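PDB 4LUN: nonsense-mediated mRNA decay protein 2 from Saccharomyces cerevisiae, which takes part in the nonsense-mediated decay of mRNAs with premature stop codons and binds Upf1 through its C-terminus, which lies beyond the N-terminal mIF4G domain described here. Local coordinates for residues G4-L9 and Y151-F156; H10-R15 and L100-N105; S64-L69 and N105-S110. All coordinates share one frame; numbering follows the deposited sequence.

Overall arrangement
The three contacts join helices and the turns at their ends in one all-helical domain. Interactions 1 and 2 both use helix 3-17: its first half rests on the turn that ends helix 130-152, its second half on the C-terminal end of helix 87-104. They are buried, but differ in chemistry: interaction 1 is aliphatic packing with no hydrogen bond between its segments, whereas interaction 2 is a small polar network. Asn13 connects them by bonding Val153 O as well as residues of helix 87-104. Interaction 3 lies nearer the surface, where a two-bond salt bridge flanks a leucine contact. It shares Asn105 with interaction 2, and His101 of that contact bonds Thr109 at the start of helix 106-116.

Interaction 1: residues G4-L9 and Y151-F156; sequences GRKKEL and YLVGVF
Val153 O turns to helix 3-17, where Asn13 ND2, one turn on from Leu9, gives it a hydrogen bond. Leu9 O stands 3.7 Å from Val153 O, a meeting of two acceptors, and no hydrogen bond joins the two segments; what holds them is aliphatic packing. The side chains of Leu9 and Val153 run side by side and point the same way, Leu9 CB lying 4.1 Å from Val153 CB. In Val153, CG1 sits beside the backbone N and anti to the carbonyl carbon (chi1 -61°), which lays this methyl against the helix backbone, 4.0 Å from Lys6 O. Lys6 then reaches alongside the turn, its CE 4.4 Å from Leu152 CD1. The turn itself is a Schellman motif that closes helix 130-152 of the mIF4G domain: Gly154 N bonds Tyr151 O at 2.9 Å, Val155 N bonds Leu150 O, and Gly154 takes the positive phi (79°) of the C-prime position. Helix 87-104 backs the packing, with Val94 against Val153 and Ser98 against Leu9. On its other flank Leu9 CD2 lies over one face of the Arg5 guanidinium, toward its rim. That group is held in place by salt bridges: Arg5 NH1 meets Glu8 OE1 at 2.8 Å, nearly in the guanidinium plane, and Arg5 NH2 pairs with Glu95.

Interaction 2: residues H10-R15 and L100-N105; sequences HDLNTR and LHQRFN
Asn13 meets His101 and Gln102 where helix 3-17 packs on the last turns of helix 87-104. The two short segments run roughly parallel, their axes 9.1 Å apart and inclined at 32°, a helix-on-helix contact within the HEAT-repeat architecture of the mIF4G domain. Two side-chain hydrogen bonds, both 161° at the hydrogen, join them. In the first, His101 NE2 donates to the backbone carbonyl Asn13 O at 2.9 Å, lying in the carbonyl plane on a lone pair, while the oxygen lies in the plane of the imidazole. With CG anti to the backbone N (chi1 169°), the histidine ring is carried out to the neighbouring helix. Its other nitrogen, ND1, bonds Thr109 OG1 of helix 106-116, and together these two bonds should hold the rotation of the ring. In the second, Gln102 NE2 reaches Asn13 OD1 at 3.0 Å; the oxygen is close to the plane of the Gln102 amide, but the donor stands well above the plane of the Asn13 amide. On the far end of that amide, Asn13 ND2 bonds Val153 O and Ser98 OG, so this buried side chain has partners for both its oxygen and its nitrogen. Van der Waals contacts fill in around the bonds. The Asn13 side chain crosses the edge of the imidazole with their planes steeply turned, bringing Asn13 CB to 3.7 Å from His101 CD2. Trp17, farther along helix 3-17, meets the same ring. Next to Asn13, Leu12 lies across the Gln102 amide, its CB 3.6 Å from Gln102 NE2.

Interaction 3: residues S64-L69 and N105-S110; sequences SLEKYL and NGRFTS
Leu69 and Phe108 have the nearest CA atoms of the two segments, 7.2 Å apart. The first segment runs through a 3-10 turn at residues 66-68, with Tyr68 at the N-cap position of helix 69-81. The second starts at Asn105, which has positive phi after helix 87-104 and sits at the N-cap position of helix 106-116; its carbonyl O takes bonds from both Phe108 N and Thr109 N. Between the segments, Arg107 grips Glu66 side-on with two nitrogens. Its NE meets Glu66 OE1 at 2.9 Å and its NH2 meets Glu66 OE2 at 3.0 Å, each on the syn side of the carboxylate. The planes of the two groups are 35° apart, so the pairing is bidentate but twisted. Arg107 leaves its backbone with CG between the N and the carbonyl carbon (chi1 60°), then runs extended as far as NE toward the acid. An alanine in place of Glu66 would remove both acceptors and would probably leave the Arg107 guanidinium without its mate and freer to swing. Next to the salt bridge, Leu69 divides its methyls: CD2 packs across the Arg107 chain, 4.0 Å from Arg107 CG, while CD1 lies at the edge of the Phe108 ring, 4.1 Å from Phe108 CB. Deeper in the fold, Phe108 enters between helices, touching Ile73 and Val76 of helix 69-81 and Leu100 of helix 87-104, whose Phe104 also touches Glu66.

Interaction 1: residues G4-L9 and Y151-F156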
loop_
_atom_site.group_PDB
_atom_site.type_symbol
_atom_site.label_atom_id
_atom_site.label_comp_id
_atom_site.label_asym_id
_atom_site.label_seq_id
_atom_site.Cartn_x
_atom_site.Cartn_y
_atom_site.Cartn_z
ATOM N N GLY A 4 -17.867 -6.749 -10.429
ATOM C CA GLY A 4 -18.349 -6.561 -11.785
ATOM C C GLY A 4 -17.814 -5.290 -12.413
ATOM O O GLY A 4 -17.368 -5.296 -13.563
ATOM N N ARG A 5 -17.852 -4.197 -11.658
ATOM C CA ARG A 5 -17.341 -2.917 -12.139
ATOM C C ARG A 5 -15.814 -2.940 -12.254
ATOM O O ARG A 5 -15.245 -2.340 -13.170
ATOM C CB ARG A 5 -17.790 -1.780 -11.214
ATOM C CG ARG A 5 -17.323 -0.402 -11.650
ATOM C CD ARG A 5 -17.780 -0.068 -13.062
ATOM N NE ARG A 5 -17.323 1.256 -13.471
ATOM C CZ ARG A 5 -17.387 1.725 -14.712
ATOM N NH1 ARG A 5 -17.885 0.973 -15.687
ATOM N NH2 ARG A 5 -16.945 2.946 -14.979
ATOM N N LYS A 6 -15.152 -3.630 -11.328
ATOM C CA LYS A 6 -13.708 -3.818 -11.433
ATOM C C LYS A 6 -13.368 -4.489 -12.753
ATOM O O LYS A 6 -12.449 -4.071 -13.460
ATOM C CB LYS A 6 -13.177 -4.683 -10.282
ATOM C CG LYS A 6 -12.960 -3.948 -8.971
ATOM C CD LYS A 6 -12.198 -4.833 -7.990
ATOM C CE LYS A 6 -11.879 -4.096 -6.703
ATOM N NZ LYS A 6 -12.998 -3.201 -6.298
ATOM N N LYS A 7 -14.118 -5.532 -13.093
ATOM C CA LYS A 7 -13.863 -6.274 -14.326
ATOM C C LYS A 7 -14.185 -5.447 -15.576
ATOM O O LYS A 7 -13.462 -5.513 -16.578
ATOM C CB LYS A 7 -14.594 -7.622 -14.311
ATOM C CG LYS A 7 -14.041 -8.588 -13.265
ATOM C CD LYS A 7 -14.816 -9.899 -13.214
ATOM C CE LYS A 7 -15.561 -10.044 -11.898
ATOM N NZ LYS A 7 -15.095 -11.233 -11.126
ATOM N N GLU A 8 -15.256 -4.658 -15.517
ATOM C CA GLU A 8 -15.586 -3.741 -16.604
ATOM C C GLU A 8 -14.432 -2.783 -16.887
ATOM O O GLU A 8 -14.024 -2.607 -18.035
ATOM C CB GLU A 8 -16.825 -2.909 -16.257
ATOM C CG GLU A 8 -18.151 -3.646 -16.323
ATOM C CD GLU A 8 -19.330 -2.722 -16.043
ATOM O OE1 GLU A 8 -19.187 -1.495 -16.241
ATOM O OE2 GLU A 8 -20.395 -3.223 -15.620
ATOM N N LEU A 9 -13.922 -2.154 -15.830
ATOM C CA LEU A 9 -12.808 -1.219 -15.951
ATOM C C LEU A 9 -11.540 -1.929 -16.394
ATOM O O LEU A 9 -10.776 -1.396 -17.202
ATOM C CB LEU A 9 -12.543 -0.527 -14.614
ATOM C CG LEU A 9 -13.536 0.558 -14.195
ATOM C CD1 LEU A 9 -13.237 1.026 -12.781
ATOM C CD2 LEU A 9 -13.483 1.732 -15.163
ATOM N N TYR A 151 -4.123 -1.400 -9.467
ATOM C CA TYR A 151 -3.586 -2.628 -10.018
ATOM C C TYR A 151 -4.749 -3.527 -10.411
ATOM O O TYR A 151 -4.755 -4.110 -11.499
ATOM C CB TYR A 151 -2.675 -3.331 -8.993
ATOM C CG TYR A 151 -2.354 -4.751 -9.414
ATOM C CD1 TYR A 151 -1.282 -5.018 -10.248
ATOM C CD2 TYR A 151 -3.141 -5.818 -8.993
ATOM C CE1 TYR A 151 -1.010 -6.309 -10.657
ATOM C CE2 TYR A 151 -2.880 -7.104 -9.398
ATOM C CZ TYR A 151 -1.815 -7.351 -10.224
ATOM O OH TYR A 151 -1.546 -8.647 -10.608
ATOM N N LEU A 152 -5.737 -3.645 -9.529
ATOM C CA LEU A 152 -6.822 -4.596 -9.761
ATOM C C LEU A 152 -7.715 -4.198 -10.942
ATOM O O LEU A 152 -8.408 -5.044 -11.519
ATOM C CB LEU A 152 -7.659 -4.788 -8.501
ATOM C CG LEU A 152 -6.953 -5.549 -7.373
ATOM C CD1 LEU A 152 -7.747 -5.412 -6.086
ATOM C CD2 LEU A 152 -6.766 -7.024 -7.746
ATOM N N VAL A 153 -7.705 -2.924 -11.299
ATOM C CA VAL A 153 -8.439 -2.497 -12.496
ATOM C C VAL A 153 -7.550 -2.372 -13.731
ATOM O O VAL A 153 -7.978 -1.861 -14.756
ATOM C CB VAL A 153 -9.290 -1.208 -12.272
ATOM C CG1 VAL A 153 -10.342 -1.459 -11.198
ATOM C CG2 VAL A 153 -8.407 -0.017 -11.919
ATOM N N GLY A 154 -6.319 -2.860 -13.647
ATOM C CA GLY A 154 -5.482 -2.944 -14.830
ATOM C C GLY A 154 -4.815 -1.654 -15.270
ATOM O O GLY A 154 -4.331 -1.549 -16.398
ATOM N N VAL A 155 -4.761 -0.671 -14.381
ATOM C CA VAL A 155 -4.060 0.569 -14.699
ATOM C C VAL A 155 -2.569 0.428 -14.400
ATOM O O VAL A 155 -1.718 0.655 -15.270
ATOM C CB VAL A 155 -4.652 1.751 -13.914
ATOM C CG1 VAL A 155 -3.819 3.011 -14.142
ATOM C CG2 VAL A 155 -6.092 1.984 -14.342
ATOM N N PHE A 156 -2.266 0.055 -13.160
ATOM C CA PHE A 156 -0.897 -0.149 -12.690
ATOM C C PHE A 156 -0.580 -1.638 -12.685
ATOM O O PHE A 156 -0.960 -2.333 -11.749
ATOM C CB PHE A 156 -0.771 0.326 -11.246
ATOM C CG PHE A 156 -0.742 1.820 -11.066
ATOM C CD1 PHE A 156 -0.592 2.685 -12.137
ATOM C CD2 PHE A 156 -0.833 2.354 -9.787
ATOM C CE1 PHE A 156 -0.553 4.058 -11.940
ATOM C CE2 PHE A 156 -0.793 3.726 -9.578
ATOM C CZ PHE A 156 -0.649 4.583 -10.659
#

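Interaction 2: residues H10-R15 and L100-N105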
loop_
_atom_site.group_PDB
_atom_site.type_symbol
_atom_site.label_atom_id
_atom_site.label_comp_id
_atom_site.label_asym_id
_atom_site.label_seq_id
_atom_site.Cartn_x
_atom_site.Cartn_y
_atom_site.Cartn_z
ATOM N N HIS A 10 -11.305 -3.115 -15.838
ATOM C CA HIS A 10 -10.135 -3.911 -16.214
ATOM C C HIS A 10 -10.117 -4.168 -17.719
ATOM O O HIS A 10 -9.081 -4.021 -18.370
ATOM C CB HIS A 10 -10.068 -5.222 -15.424
ATOM C CG HIS A 10 -8.745 -5.911 -15.533
ATOM N ND1 HIS A 10 -8.401 -6.701 -16.609
ATOM C CD2 HIS A 10 -7.669 -5.910 -14.710
ATOM C CE1 HIS A 10 -7.172 -7.158 -16.445
ATOM N NE2 HIS A 10 -6.705 -6.684 -15.302
ATOM N N ASP A 11 -11.270 -4.524 -18.276
ATOM C CA ASP A 11 -11.360 -4.769 -19.718
ATOM C C ASP A 11 -11.045 -3.510 -20.526
ATOM O O ASP A 11 -10.256 -3.553 -21.472
ATOM C CB ASP A 11 -12.741 -5.321 -20.093
ATOM C CG ASP A 11 -12.840 -5.704 -21.565
ATOM O OD1 ASP A 11 -11.795 -6.019 -22.179
ATOM O OD2 ASP A 11 -13.964 -5.697 -22.107
ATOM N N LEU A 12 -11.649 -2.388 -20.138
ATOM C CA LEU A 12 -11.382 -1.111 -20.781
ATOM C C LEU A 12 -9.931 -0.673 -20.608
ATOM O O LEU A 12 -9.305 -0.204 -21.548
ATOM C CB LEU A 12 -12.308 -0.027 -20.227
ATOM C CG LEU A 12 -13.791 -0.140 -20.579
ATOM C CD1 LEU A 12 -14.598 0.864 -19.774
ATOM C CD2 LEU A 12 -14.009 0.086 -22.067
ATOM N N ASN A 13 -9.395 -0.822 -19.400
ATOM C CA ASN A 13 -8.035 -0.374 -19.152
ATOM C C ASN A 13 -7.019 -1.244 -19.881
ATOM O O ASN A 13 -5.957 -0.776 -20.278
ATOM C CB ASN A 13 -7.764 -0.316 -17.640
ATOM C CG ASN A 13 -8.527 0.810 -16.966
ATOM O OD1 ASN A 13 -8.810 1.832 -17.593
ATOM N ND2 ASN A 13 -8.866 0.635 -15.688
ATOM N N THR A 14 -7.356 -2.518 -20.059
ATOM C CA THR A 14 -6.460 -3.439 -20.740
ATOM C C THR A 14 -6.461 -3.106 -22.235
ATOM O O THR A 14 -5.418 -3.095 -22.888
ATOM C CB THR A 14 -6.877 -4.902 -20.505
ATOM O OG1 THR A 14 -6.746 -5.228 -19.108
ATOM C CG2 THR A 14 -6.006 -5.845 -21.328
ATOM N N ARG A 15 -7.636 -2.796 -22.767
ATOM C CA ARG A 15 -7.732 -2.374 -24.165
ATOM C C ARG A 15 -6.953 -1.087 -24.421
ATOM O O ARG A 15 -6.270 -0.959 -25.438
ATOM C CB ARG A 15 -9.195 -2.233 -24.591
ATOM C CG ARG A 15 -9.913 -3.573 -24.666
ATOM C CD ARG A 15 -11.061 -3.547 -25.647
ATOM N NE ARG A 15 -12.220 -2.825 -25.136
ATOM C CZ ARG A 15 -12.844 -1.852 -25.792
ATOM N NH1 ARG A 15 -12.415 -1.472 -26.988
ATOM N NH2 ARG A 15 -13.897 -1.256 -25.248
ATOM N N LEU A 100 -8.604 8.828 -17.296
ATOM C CA LEU A 100 -7.405 9.446 -17.834
ATOM C C LEU A 100 -6.564 8.416 -18.568
ATOM O O LEU A 100 -6.018 8.704 -19.627
ATOM C CB LEU A 100 -6.601 10.112 -16.721
ATOM C CG LEU A 100 -7.142 11.474 -16.292
ATOM C CD1 LEU A 100 -6.589 11.855 -14.936
ATOM C CD2 LEU A 100 -6.782 12.522 -17.340
ATOM N N HIS A 101 -6.468 7.214 -18.008
ATOM C CA HIS A 101 -5.739 6.130 -18.658
ATOM C C HIS A 101 -6.410 5.732 -19.979
ATOM O O HIS A 101 -5.740 5.413 -20.967
ATOM C CB HIS A 101 -5.628 4.914 -17.715
ATOM C CG HIS A 101 -5.129 3.679 -18.389
ATOM N ND1 HIS A 101 -3.822 3.528 -18.799
ATOM C CD2 HIS A 101 -5.768 2.539 -18.746
ATOM C CE1 HIS A 101 -3.676 2.349 -19.373
ATOM N NE2 HIS A 101 -4.844 1.727 -19.358
ATOM N N GLN A 102 -7.735 5.758 -20.000
ATOM C CA GLN A 102 -8.465 5.367 -21.205
ATOM C C GLN A 102 -8.325 6.420 -22.303
ATOM O O GLN A 102 -8.319 6.090 -23.494
ATOM C CB GLN A 102 -9.932 5.107 -20.872
ATOM C CG GLN A 102 -10.134 3.798 -20.115
ATOM C CD GLN A 102 -11.452 3.736 -19.398
ATOM O OE1 GLN A 102 -12.395 4.436 -19.756
ATOM N NE2 GLN A 102 -11.525 2.904 -18.362
ATOM N N ARG A 103 -8.200 7.682 -21.901
ATOM C CA ARG A 103 -8.012 8.772 -22.862
ATOM C C ARG A 103 -6.595 8.792 -23.430
ATOM O O ARG A 103 -6.403 8.969 -24.640
ATOM C CB ARG A 103 -8.309 10.129 -22.216
ATOM C CG ARG A 103 -9.768 10.579 -22.242
ATOM C CD ARG A 103 -10.221 11.059 -23.628
ATOM N NE ARG A 103 -9.278 11.983 -24.267
ATOM C CZ ARG A 103 -9.338 13.312 -24.187
ATOM N NH1 ARG A 103 -10.299 13.906 -23.488
ATOM N NH2 ARG A 103 -8.427 14.054 -24.809
ATOM N N PHE A 104 -5.603 8.603 -22.561
ATOM C CA PHE A 104 -4.207 8.819 -22.950
ATOM C C PHE A 104 -3.277 7.601 -22.939
ATOM O O PHE A 104 -2.147 7.695 -23.419
ATOM C CB PHE A 104 -3.589 9.942 -22.112
ATOM C CG PHE A 104 -4.406 11.204 -22.104
ATOM C CD1 PHE A 104 -4.533 11.971 -23.255
ATOM C CD2 PHE A 104 -5.062 11.619 -20.952
ATOM C CE1 PHE A 104 -5.296 13.127 -23.254
ATOM C CE2 PHE A 104 -5.827 12.772 -20.949
ATOM C CZ PHE A 104 -5.941 13.527 -22.100
ATOM N N ASN A 105 -3.730 6.468 -22.402
ATOM C CA ASN A 105 -2.850 5.299 -22.269
ATOM C C ASN A 105 -1.507 5.631 -21.592
ATOM O O ASN A 105 -1.448 6.425 -20.662
ATOM C CB ASN A 105 -2.632 4.617 -23.634
ATOM C CG ASN A 105 -1.773 3.361 -23.548
ATOM O OD1 ASN A 105 -2.044 2.461 -22.758
ATOM N ND2 ASN A 105 -0.679 3.340 -24.309
#

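Interaction 3: residues S64-L69 and N105-S110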
loop_
_atom_site.group_PDB
_atom_site.type_symbol
_atom_site.label_atom_id
_atom_site.label_comp_id
_atom_site.label_asym_id
_atom_site.label_seq_id
_atom_site.Cartn_x
_atom_site.Cartn_y
_atom_site.Cartn_z
ATOM N N SER A 64 -10.033 18.816 -24.895
ATOM C CA SER A 64 -8.779 18.337 -25.450
ATOM C C SER A 64 -7.683 18.805 -24.515
ATOM O O SER A 64 -7.344 19.989 -24.478
ATOM C CB SER A 64 -8.537 18.913 -26.840
ATOM O OG SER A 64 -7.197 18.687 -27.243
ATOM N N LEU A 65 -7.130 17.860 -23.768
ATOM C CA LEU A 65 -6.217 18.149 -22.673
ATOM C C LEU A 65 -4.764 17.820 -23.012
ATOM O O LEU A 65 -3.885 17.921 -22.155
ATOM C CB LEU A 65 -6.649 17.342 -21.452
ATOM C CG LEU A 65 -8.032 17.649 -20.886
ATOM C CD1 LEU A 65 -8.551 16.499 -20.047
ATOM C CD2 LEU A 65 -7.978 18.908 -20.049
ATOM N N GLU A 66 -4.516 17.440 -24.261
ATOM C CA GLU A 66 -3.201 16.949 -24.688
ATOM C C GLU A 66 -2.010 17.855 -24.346
ATOM O O GLU A 66 -0.965 17.382 -23.905
ATOM C CB GLU A 66 -3.213 16.666 -26.195
ATOM C CG GLU A 66 -2.106 15.732 -26.656
ATOM C CD GLU A 66 -2.332 14.299 -26.201
ATOM O OE1 GLU A 66 -1.376 13.681 -25.687
ATOM O OE2 GLU A 66 -3.464 13.793 -26.365
ATOM N N LYS A 67 -2.151 19.156 -24.558
ATOM C CA LYS A 67 -1.028 20.058 -24.337
ATOM C C LYS A 67 -0.822 20.355 -22.856
ATOM O O LYS A 67 0.198 20.935 -22.476
ATOM C CB LYS A 67 -1.193 21.359 -25.128
ATOM C CG LYS A 67 -2.635 21.794 -25.313
ATOM C CD LYS A 67 -3.212 21.294 -26.636
ATOM C CE LYS A 67 -4.353 20.310 -26.402
ATOM N NZ LYS A 67 -5.164 20.684 -25.210
ATOM N N TYR A 68 -1.791 19.970 -22.026
ATOM C CA TYR A 68 -1.658 20.122 -20.577
ATOM C C TYR A 68 -1.328 18.789 -19.894
ATOM O O TYR A 68 -1.354 18.691 -18.670
ATOM C CB TYR A 68 -2.931 20.728 -19.964
ATOM C CG TYR A 68 -2.960 22.250 -19.933
ATOM C CD1 TYR A 68 -2.738 22.945 -18.750
ATOM C CD2 TYR A 68 -3.207 22.987 -21.085
ATOM C CE1 TYR A 68 -2.761 24.334 -18.717
ATOM C CE2 TYR A 68 -3.234 24.375 -21.060
ATOM C CZ TYR A 68 -3.008 25.040 -19.878
ATOM O OH TYR A 68 -3.035 26.422 -19.851
ATOM N N LEU A 69 -1.016 17.771 -20.691
ATOM C CA LEU A 69 -0.749 16.432 -20.161
ATOM C C LEU A 69 0.309 16.381 -19.054
ATOM O O LEU A 69 0.066 15.798 -17.991
ATOM C CB LEU A 69 -0.355 15.480 -21.288
ATOM C CG LEU A 69 -0.064 14.057 -20.823
ATOM C CD1 LEU A 69 -1.288 13.494 -20.115
ATOM C CD2 LEU A 69 0.323 13.197 -21.998
ATOM N N ASN A 105 -3.730 6.468 -22.402
ATOM C CA ASN A 105 -2.850 5.299 -22.269
ATOM C C ASN A 105 -1.507 5.631 -21.592
ATOM O O ASN A 105 -1.448 6.425 -20.662
ATOM C CB ASN A 105 -2.632 4.617 -23.634
ATOM C CG ASN A 105 -1.773 3.361 -23.548
ATOM O OD1 ASN A 105 -2.044 2.461 -22.758
ATOM N ND2 ASN A 105 -0.679 3.340 -24.309
ATOM N N GLY A 106 -0.435 5.050 -22.124
ATOM C CA GLY A 106 0.855 4.959 -21.484
ATOM C C GLY A 106 1.554 6.280 -21.350
ATOM O O GLY A 106 2.297 6.470 -20.402
ATOM N N ARG A 107 1.322 7.207 -22.279
ATOM C CA ARG A 107 1.961 8.511 -22.144
ATOM C C ARG A 107 1.474 9.261 -20.897
ATOM O O ARG A 107 2.151 10.165 -20.423
ATOM C CB ARG A 107 1.830 9.356 -23.421
ATOM C CG ARG A 107 0.415 9.657 -23.853
ATOM C CD ARG A 107 0.398 10.281 -25.252
ATOM N NE ARG A 107 -0.905 10.868 -25.554
ATOM C CZ ARG A 107 -1.913 10.205 -26.115
ATOM N NH1 ARG A 107 -1.769 8.930 -26.452
ATOM N NH2 ARG A 107 -3.067 10.817 -26.346
ATOM N N PHE A 108 0.320 8.866 -20.353
ATOM C CA PHE A 108 -0.123 9.359 -19.046
ATOM C C PHE A 108 0.267 8.386 -17.935
ATOM O O PHE A 108 0.869 8.779 -16.939
ATOM C CB PHE A 108 -1.639 9.576 -19.025
ATOM C CG PHE A 108 -2.226 9.696 -17.639
ATOM C CD1 PHE A 108 -2.169 10.892 -16.944
ATOM C CD2 PHE A 108 -2.853 8.610 -17.039
ATOM C CE1 PHE A 108 -2.712 11.004 -15.675
ATOM C CE2 PHE A 108 -3.402 8.714 -15.769
ATOM C CZ PHE A 108 -3.328 9.913 -15.084
ATOM N N THR A 109 -0.081 7.117 -18.114
ATOM C CA THR A 109 0.074 6.127 -17.034
ATOM C C THR A 109 1.519 5.760 -16.704
ATOM O O THR A 109 1.866 5.564 -15.527
ATOM C CB THR A 109 -0.775 4.865 -17.316
ATOM O OG1 THR A 109 -2.108 5.278 -17.651
ATOM C CG2 THR A 109 -0.820 3.953 -16.095
ATOM N N SER A 110 2.369 5.653 -17.720
ATOM C CA SER A 110 3.782 5.343 -17.486
ATOM C C SER A 110 4.488 6.329 -16.548
ATOM O O SER A 110 5.020 5.911 -15.504
ATOM C CB SER A 110 4.556 5.130 -18.803
ATOM O OG SER A 110 5.956 5.094 -18.573
#